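Local coordinates for sugar ABC transporter substrate-binding protein (Treponema pallidum subsp. pallidum, PDB 5U2P) that probably binds a ligand, perhaps a sugar, in the periplasm as the substrate-binding component of an ABC transporter, at residues T52-E57 against L325-S330; A275-K278 against G282-L285; P228-Y233 against P404-M409. All blocks are in the same frame, centred on the assembly; numbering follows the deposited sequence.

Contact 1: T52-E57 against L325-S330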
loop_
_atom_site.group_PDB
_atom_site.type_symbol
_atom_site.label_atom_id
_atom_site.label_comp_id
_atom_site.label_asym_id
_atom_site.label_seq_id
_atom_site.Cartn_x
_atom_site.Cartn_y
_atom_site.Cartn_z
ATOM N N THR A 52 24.526 -12.763 -8.721
ATOM C CA THR A 52 25.625 -13.120 -9.608
ATOM C C THR A 52 26.661 -12.004 -9.636
ATOM O O THR A 52 27.863 -12.274 -9.600
ATOM C CB THR A 52 25.142 -13.409 -11.053
ATOM O OG1 THR A 52 24.225 -14.506 -11.039
ATOM C CG2 THR A 52 26.317 -13.769 -11.959
ATOM N N LYS A 53 26.192 -10.757 -9.716
ATOM C CA LYS A 53 27.068 -9.585 -9.654
ATOM C C LYS A 53 27.809 -9.523 -8.342
ATOM O O LYS A 53 28.972 -9.135 -8.281
ATOM C CB LYS A 53 26.271 -8.289 -9.820
ATOM C CG LYS A 53 25.957 -7.900 -11.246
ATOM C CD LYS A 53 25.185 -6.585 -11.300
ATOM C CE LYS A 53 26.043 -5.401 -10.877
ATOM N NZ LYS A 53 25.304 -4.113 -10.981
ATOM N N LEU A 54 27.115 -9.853 -7.266
ATOM C CA LEU A 54 27.724 -9.797 -5.974
ATOM C C LEU A 54 28.922 -10.732 -5.893
ATOM O O LEU A 54 29.968 -10.374 -5.349
ATOM C CB LEU A 54 26.681 -10.160 -4.907
ATOM C CG LEU A 54 26.800 -9.576 -3.519
ATOM C CD1 LEU A 54 26.795 -8.052 -3.548
ATOM C CD2 LEU A 54 25.643 -10.124 -2.701
ATOM N N GLU A 55 28.762 -11.939 -6.421
ATOM C CA GLU A 55 29.832 -12.927 -6.383
ATOM C C GLU A 55 30.965 -12.513 -7.303
ATOM O O GLU A 55 32.132 -12.663 -6.964
ATOM C CB GLU A 55 29.318 -14.309 -6.777
ATOM C CG GLU A 55 30.402 -15.377 -6.732
ATOM C CD GLU A 55 29.855 -16.785 -6.844
ATOM O OE1 GLU A 55 28.622 -16.958 -6.758
ATOM O OE2 GLU A 55 30.662 -17.724 -7.015
ATOM N N LEU A 56 30.606 -11.959 -8.452
ATOM C CA LEU A 56 31.581 -11.613 -9.471
ATOM C C LEU A 56 32.409 -10.399 -9.054
ATOM O O LEU A 56 33.627 -10.394 -9.211
ATOM C CB LEU A 56 30.869 -11.350 -10.798
ATOM C CG LEU A 56 31.724 -11.295 -12.064
ATOM C CD1 LEU A 56 32.452 -12.611 -12.290
ATOM C CD2 LEU A 56 30.859 -10.947 -13.271
ATOM N N GLU A 57 31.749 -9.388 -8.493
ATOM C CA GLU A 57 32.398 -8.110 -8.193
ATOM C C GLU A 57 32.839 -7.955 -6.743
ATOM O O GLU A 57 33.797 -7.235 -6.466
ATOM C CB GLU A 57 31.467 -6.952 -8.563
ATOM C CG GLU A 57 31.028 -6.959 -10.043
ATOM C CD GLU A 57 30.146 -5.770 -10.424
ATOM O OE1 GLU A 57 30.107 -4.777 -9.672
ATOM O OE2 GLU A 57 29.486 -5.832 -11.482
ATOM N N LEU A 325 24.066 -6.159 1.831
ATOM C CA LEU A 325 22.857 -5.363 1.683
ATOM C C LEU A 325 23.214 -3.940 1.255
ATOM O O LEU A 325 22.473 -3.313 0.500
ATOM C CB LEU A 325 22.045 -5.333 2.982
ATOM C CG LEU A 325 21.372 -6.657 3.385
ATOM C CD1 LEU A 325 20.432 -6.430 4.549
ATOM C CD2 LEU A 325 20.620 -7.268 2.230
ATOM N N SER A 326 24.308 -3.414 1.800
ATOM C CA SER A 326 24.773 -2.086 1.424
ATOM C C SER A 326 25.094 -2.003 -0.072
ATOM O O SER A 326 24.723 -1.021 -0.737
ATOM C CB SER A 326 25.993 -1.702 2.266
ATOM O OG SER A 326 26.547 -0.485 1.818
ATOM N N VAL A 327 25.765 -3.019 -0.612
ATOM C CA VAL A 327 26.017 -3.066 -2.058
ATOM C C VAL A 327 24.688 -3.182 -2.831
ATOM O O VAL A 327 24.469 -2.489 -3.833
ATOM C CB VAL A 327 26.951 -4.239 -2.461
ATOM C CG1 VAL A 327 27.091 -4.339 -3.988
ATOM C CG2 VAL A 327 28.329 -4.067 -1.850
ATOM N N LEU A 328 23.803 -4.048 -2.370
ATOM C CA LEU A 328 22.509 -4.218 -3.038
ATOM C C LEU A 328 21.706 -2.918 -3.044
ATOM O O LEU A 328 20.955 -2.647 -3.974
ATOM C CB LEU A 328 21.699 -5.329 -2.369
ATOM C CG LEU A 328 22.240 -6.762 -2.450
ATOM C CD1 LEU A 328 21.241 -7.779 -1.899
ATOM C CD2 LEU A 328 22.596 -7.101 -3.834
ATOM N N ALA A 329 21.886 -2.102 -2.014
ATOM C CA ALA A 329 21.155 -0.846 -1.898
ATOM C C ALA A 329 21.696 0.249 -2.828
ATOM O O ALA A 329 21.019 1.257 -3.057
ATOM C CB ALA A 329 21.204 -0.365 -0.446
ATOM N N SER A 330 22.897 0.046 -3.341
ATOM C CA SER A 330 23.602 1.052 -4.153
ATOM C C SER A 330 22.838 1.317 -5.441
ATOM O O SER A 330 22.124 0.447 -5.934
ATOM C CB SER A 330 25.040 0.606 -4.464
ATOM O OG SER A 330 25.115 -0.396 -5.467
#

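Contact 2: A275-K278 against G282-L285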
loop_
_atom_site.group_PDB
_atom_site.type_symbol
_atom_site.label_atom_id
_atom_site.label_comp_id
_atom_site.label_asym_id
_atom_site.label_seq_id
_atom_site.Cartn_x
_atom_site.Cartn_y
_atom_site.Cartn_z
ATOM N N ALA A 275 -3.560 0.082 -15.324
ATOM C CA ALA A 275 -4.320 -0.822 -16.168
ATOM C C ALA A 275 -5.172 -0.045 -17.152
ATOM O O ALA A 275 -5.368 -0.469 -18.304
ATOM C CB ALA A 275 -5.176 -1.726 -15.337
ATOM N N ILE A 276 -5.686 1.098 -16.703
ATOM C CA ILE A 276 -6.479 1.961 -17.587
ATOM C C ILE A 276 -5.608 2.474 -18.730
ATOM O O ILE A 276 -6.000 2.456 -19.903
ATOM C CB ILE A 276 -7.089 3.129 -16.797
ATOM C CG1 ILE A 276 -8.221 2.583 -15.930
ATOM C CG2 ILE A 276 -7.608 4.238 -17.702
ATOM C CD1 ILE A 276 -8.748 3.541 -14.913
ATOM N N ILE A 277 -4.425 2.945 -18.377
ATOM C CA ILE A 277 -3.496 3.453 -19.376
ATOM C C ILE A 277 -3.037 2.363 -20.313
ATOM O O ILE A 277 -2.854 2.617 -21.506
ATOM C CB ILE A 277 -2.284 4.120 -18.697
ATOM C CG1 ILE A 277 -2.760 5.334 -17.894
ATOM C CG2 ILE A 277 -1.263 4.551 -19.744
ATOM C CD1 ILE A 277 -1.722 5.896 -16.938
ATOM N N LYS A 278 -2.807 1.163 -19.797
ATOM C CA LYS A 278 -2.383 0.046 -20.643
ATOM C C LYS A 278 -3.452 -0.220 -21.702
ATOM O O LYS A 278 -3.152 -0.449 -22.878
ATOM C CB LYS A 278 -2.140 -1.207 -19.807
ATOM C CG LYS A 278 -1.630 -2.392 -20.609
ATOM C CD LYS A 278 -1.385 -3.609 -19.727
ATOM C CE LYS A 278 -0.532 -4.650 -20.431
ATOM N NZ LYS A 278 -0.418 -5.896 -19.627
ATOM N N GLY A 282 -3.397 6.506 -24.905
ATOM C CA GLY A 282 -3.483 7.929 -25.137
ATOM C C GLY A 282 -4.384 8.660 -24.171
ATOM O O GLY A 282 -4.621 9.852 -24.343
ATOM N N ILE A 283 -4.905 7.975 -23.158
ATOM C CA ILE A 283 -5.821 8.645 -22.260
ATOM C C ILE A 283 -5.052 9.654 -21.401
ATOM O O ILE A 283 -3.900 9.441 -21.049
ATOM C CB ILE A 283 -6.597 7.636 -21.377
ATOM C CG1 ILE A 283 -7.811 8.312 -20.738
ATOM C CG2 ILE A 283 -5.692 7.000 -20.360
ATOM C CD1 ILE A 283 -8.815 7.330 -20.176
ATOM N N ASN A 284 -5.710 10.773 -21.134
ATOM C CA ASN A 284 -5.130 11.875 -20.386
ATOM C C ASN A 284 -5.588 11.813 -18.926
ATOM O O ASN A 284 -6.645 12.310 -18.586
ATOM C CB ASN A 284 -5.533 13.206 -21.019
ATOM C CG ASN A 284 -4.675 14.350 -20.545
ATOM O OD1 ASN A 284 -3.601 14.138 -19.978
ATOM N ND2 ASN A 284 -5.141 15.574 -20.773
ATOM N N LEU A 285 -4.788 11.141 -18.120
ATOM C CA LEU A 285 -5.145 10.830 -16.746
ATOM C C LEU A 285 -4.381 11.723 -15.793
ATOM O O LEU A 285 -3.177 11.903 -15.937
ATOM C CB LEU A 285 -4.832 9.357 -16.457
ATOM C CG LEU A 285 -5.637 8.610 -15.403
ATOM C CD1 LEU A 285 -7.063 8.500 -15.857
ATOM C CD2 LEU A 285 -5.053 7.220 -15.176
#

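Contact 3: P228-Y233 against P404-M409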
loop_
_atom_site.group_PDB
_atom_site.type_symbol
_atom_site.label_atom_id
_atom_site.label_comp_id
_atom_site.label_asym_id
_atom_site.label_seq_id
_atom_site.Cartn_x
_atom_site.Cartn_y
_atom_site.Cartn_z
ATOM N N PRO A 228 -16.510 12.394 11.717
ATOM C CA PRO A 228 -16.529 13.244 10.520
ATOM C C PRO A 228 -16.280 12.508 9.203
ATOM O O PRO A 228 -16.858 12.911 8.199
ATOM C CB PRO A 228 -15.418 14.270 10.795
ATOM C CG PRO A 228 -14.582 13.669 11.868
ATOM C CD PRO A 228 -15.508 12.858 12.694
ATOM N N VAL A 229 -15.460 11.452 9.183
ATOM C CA VAL A 229 -15.179 10.779 7.914
ATOM C C VAL A 229 -16.346 9.874 7.522
ATOM O O VAL A 229 -16.621 9.687 6.335
ATOM C CB VAL A 229 -13.859 9.958 7.955
ATOM C CG1 VAL A 229 -12.711 10.836 8.438
ATOM C CG2 VAL A 229 -13.992 8.734 8.829
ATOM N N LEU A 230 -17.037 9.313 8.510
ATOM C CA LEU A 230 -18.254 8.568 8.224
ATOM C C LEU A 230 -19.292 9.542 7.684
ATOM O O LEU A 230 -20.034 9.220 6.753
ATOM C CB LEU A 230 -18.760 7.837 9.478
ATOM C CG LEU A 230 -17.896 6.642 9.870
ATOM C CD1 LEU A 230 -18.263 6.185 11.271
ATOM C CD2 LEU A 230 -18.025 5.484 8.906
ATOM N N GLY A 231 -19.328 10.747 8.250
ATOM C CA GLY A 231 -20.213 11.794 7.767
ATOM C C GLY A 231 -19.968 12.108 6.289
ATOM O O GLY A 231 -20.902 12.248 5.503
ATOM N N ALA A 232 -18.697 12.228 5.920
ATOM C CA ALA A 232 -18.306 12.499 4.530
ATOM C C ALA A 232 -18.767 11.389 3.603
ATOM O O ALA A 232 -19.339 11.624 2.521
ATOM C CB ALA A 232 -16.776 12.665 4.440
ATOM N N TYR A 233 -18.503 10.163 4.036
ATOM C CA TYR A 233 -18.891 8.957 3.311
ATOM C C TYR A 233 -20.396 8.990 3.012
ATOM O O TYR A 233 -20.844 8.861 1.873
ATOM C CB TYR A 233 -18.497 7.745 4.163
ATOM C CG TYR A 233 -18.298 6.427 3.457
ATOM C CD1 TYR A 233 -17.650 6.355 2.235
ATOM C CD2 TYR A 233 -18.703 5.239 4.051
ATOM C CE1 TYR A 233 -17.445 5.145 1.610
ATOM C CE2 TYR A 233 -18.498 4.018 3.428
ATOM C CZ TYR A 233 -17.867 3.978 2.203
ATOM O OH TYR A 233 -17.657 2.770 1.560
ATOM N N PRO A 404 -28.578 6.360 7.869
ATOM C CA PRO A 404 -28.325 6.572 9.292
ATOM C C PRO A 404 -27.321 7.703 9.520
ATOM O O PRO A 404 -26.717 8.195 8.564
ATOM C CB PRO A 404 -27.743 5.230 9.736
ATOM C CG PRO A 404 -26.952 4.785 8.539
ATOM C CD PRO A 404 -27.777 5.234 7.339
ATOM N N THR A 405 -27.139 8.100 10.775
ATOM C CA THR A 405 -26.047 9.003 11.128
ATOM C C THR A 405 -24.782 8.206 11.387
ATOM O O THR A 405 -24.821 6.983 11.519
ATOM C CB THR A 405 -26.340 9.808 12.374
ATOM O OG1 THR A 405 -26.549 8.903 13.465
ATOM C CG2 THR A 405 -27.562 10.711 12.175
ATOM N N ALA A 406 -23.658 8.903 11.498
ATOM C CA ALA A 406 -22.402 8.244 11.821
ATOM C C ALA A 406 -22.479 7.621 13.216
ATOM O O ALA A 406 -21.905 6.571 13.463
ATOM C CB ALA A 406 -21.247 9.222 11.734
ATOM N N HIS A 407 -23.203 8.259 14.128
ATOM C CA HIS A 407 -23.405 7.681 15.445
ATOM C C HIS A 407 -24.056 6.308 15.341
ATOM O O HIS A 407 -23.651 5.363 16.017
ATOM C CB HIS A 407 -24.294 8.566 16.326
ATOM C CG HIS A 407 -23.716 9.903 16.659
ATOM N ND1 HIS A 407 -24.358 11.083 16.345
ATOM C CD2 HIS A 407 -22.613 10.252 17.369
ATOM C CE1 HIS A 407 -23.653 12.100 16.809
ATOM N NE2 HIS A 407 -22.594 11.624 17.439
ATOM N N THR A 408 -25.090 6.215 14.511
ATOM C CA THR A 408 -25.817 4.973 14.359
ATOM C C THR A 408 -24.941 3.914 13.698
ATOM O O THR A 408 -24.976 2.753 14.103
ATOM C CB THR A 408 -27.111 5.198 13.568
ATOM O OG1 THR A 408 -27.993 5.994 14.375
ATOM C CG2 THR A 408 -27.783 3.873 13.257
ATOM N N MET A 409 -24.138 4.306 12.712
ATOM C CA MET A 409 -23.207 3.361 12.093
ATOM C C MET A 409 -22.222 2.786 13.112
ATOM O O MET A 409 -21.914 1.596 13.066
ATOM C CB MET A 409 -22.447 4.026 10.933
ATOM C CG MET A 409 -23.356 4.454 9.794
ATOM S SD MET A 409 -22.484 5.419 8.540
ATOM C CE MET A 409 -21.524 4.135 7.726
#

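Contact 1: T52-E57 against L325-S330
Leu54 reaches Val327 because its CG lies roughly opposite the backbone N, at a chi1 of -151° that is well off the ideal 180°, and the second torsion then carries CD1 out toward helix 318-329. Val327 answers with CG1, which is likewise trans to its own N (chi1 175°), beside the carbonyl carbon, and it is this branch that meets Leu54. The two side chains slant across each other, and CD1 of Leu54 stands 3.8 Å from CG1 and 4.0 Å from CB of Val327, a van der Waals fit of one methyl against a branched side chain. The same CD1 also comes within 4.3 Å of Leu328 CD2, a looser approach. One leucine methyl therefore serves both neighbours, and no hydrogen bond joins the two segments; the backbones stay apart, with 8.0 Å between the CA atoms of Leu54 and Val327.

At the end of helix 318-329, Ser330, the N-cap of the helix that follows, turns its hydroxyl back to Val327: OG donates to Val327 O over 2.7 Å, in the carbonyl plane. Ser330 N bonds to that same oxygen at 3.0 Å, where helix 318-329 gives way to helix 331-337.

Tyr333 of helix 331-337 touches Val327 and Leu328 and makes a cation-pi contact with Lys53. Leu54 and Val50 pack helix 45-58 against helix 318-329, while Leu325 and Leu328 seat helix 318-329 on strand 307-311 of the five-stranded mixed sheet.

Contact 2: A275-K278 against G282-L285
Ile276 and Ile277 meet Ile283 and Leu285 entirely through hydrocarbon, with no hydrogen bond between 275-278 and 282-285. Two pairs involve Ile283, each using a different branch. Its CD1 lies 4.1 Å from Ile276 CG2, the side chains meeting at a slant, while its CG2 stands 4.2 Å from Ile277 CG1, the two chains here crossing at about a right angle. Ile283 can serve both because its CG1 arm is trans to the backbone N (chi1 -164°), leaving CG2 between N and the carbonyl carbon. The third pair joins Ile277 to Leu285: CD2 of the leucine is 4.0 Å from Ile277 CD1 and equally near its CG1, so it rests along the end of the isoleucine.

Polar contacts lie on another side. Asn284, whose CB points away from the helix, makes backbone hydrogen bonds with Lys146, and its ND2 gives a weak one to Asp147 OD1. Phe258 of helix 251-258 touches Ile276, Ile283 and Leu285, extending the apolar cluster.

This is the helix-to-strand return of a beta-alpha-beta crossover: helix 270-279 links strands 263-267 and 285-288, which have 138-145 as their common antiparallel partner in the six-stranded mixed sheet.

Contact 3: P228-Y233 against P404-M409
Leu230 and Ala406 make the closest apolar approach between 228-233 and 404-409, CB to CB at 3.6 Å. The small alanine lets the helices come near: the CA atoms of these two residues are 5.5 Å apart. Beside them, Ala406 CB also lies 4.3 Å from Gly231 N, so the methyl sits against backbone as well as side chain.

A second apolar pair extends the contact along helix 406-417. CD2 of Leu230 meets CE of Met409 at 3.9 Å, the side chains running obliquely to one another. Met409 leaves its helix with CG trans to the carbonyl carbon and stays extended at the next torsion, then bends at chi3 (74°), which brings the terminal methyl rather than the sulfur to the leucine. Leu230 thus uses its CB for the alanine and a branch tip for the methionine.

The polar bonds run within the segments. Thr405 is the N-cap of helix 406-417: its OG1 accepts from Thr408 N at 3.2 Å with an N-H...O angle of 158°. The cap lies just before Ala406; the CB of Thr405 points away from helix 227-238, and the bond stays within its own helix start.

This is plain helix-helix packing of the C-terminal helix 406-417 on helix 227-238, with helix 191-214 alongside, whose Leu193 touches Leu230 and Tyr233. Leu410 adds to the cover of Leu230, and Phe395 touches Met409. At the edge, the rings of His407 and Tyr227 meet with planes about 35° apart.

With no hydrogen bond or ion pair between the segments, the attraction rests on dispersion and on burial of Leu230, Ala406 and Met409; the capping bond probably helps fix the helix start next to Ala406, without bridging the helices.

Overall arrangement
All three contacts are buried and apolar, with no hydrogen bond between their segments, though Val327, Ile277 and Gly231 are partly exposed. Contact 2 lies nearest the chain's centre (about 21 Å, centre to centre, against 25 Å for contact 3 and 28 Å for contact 1). Contact 1 joins two helices beside the five-stranded sheet; contact 2 joins a helix to the loop leading into, and first residue of, strand 285-288; contact 3 joins helix 227-238 to the C-terminal helix. They share no helix or strand, and contacts 1 and 3 lie on opposite sides of the chain's centre. Contacts 1 and 2 use only branched aliphatics, whereas in contact 3 a leucine meets an alanine and a methionine.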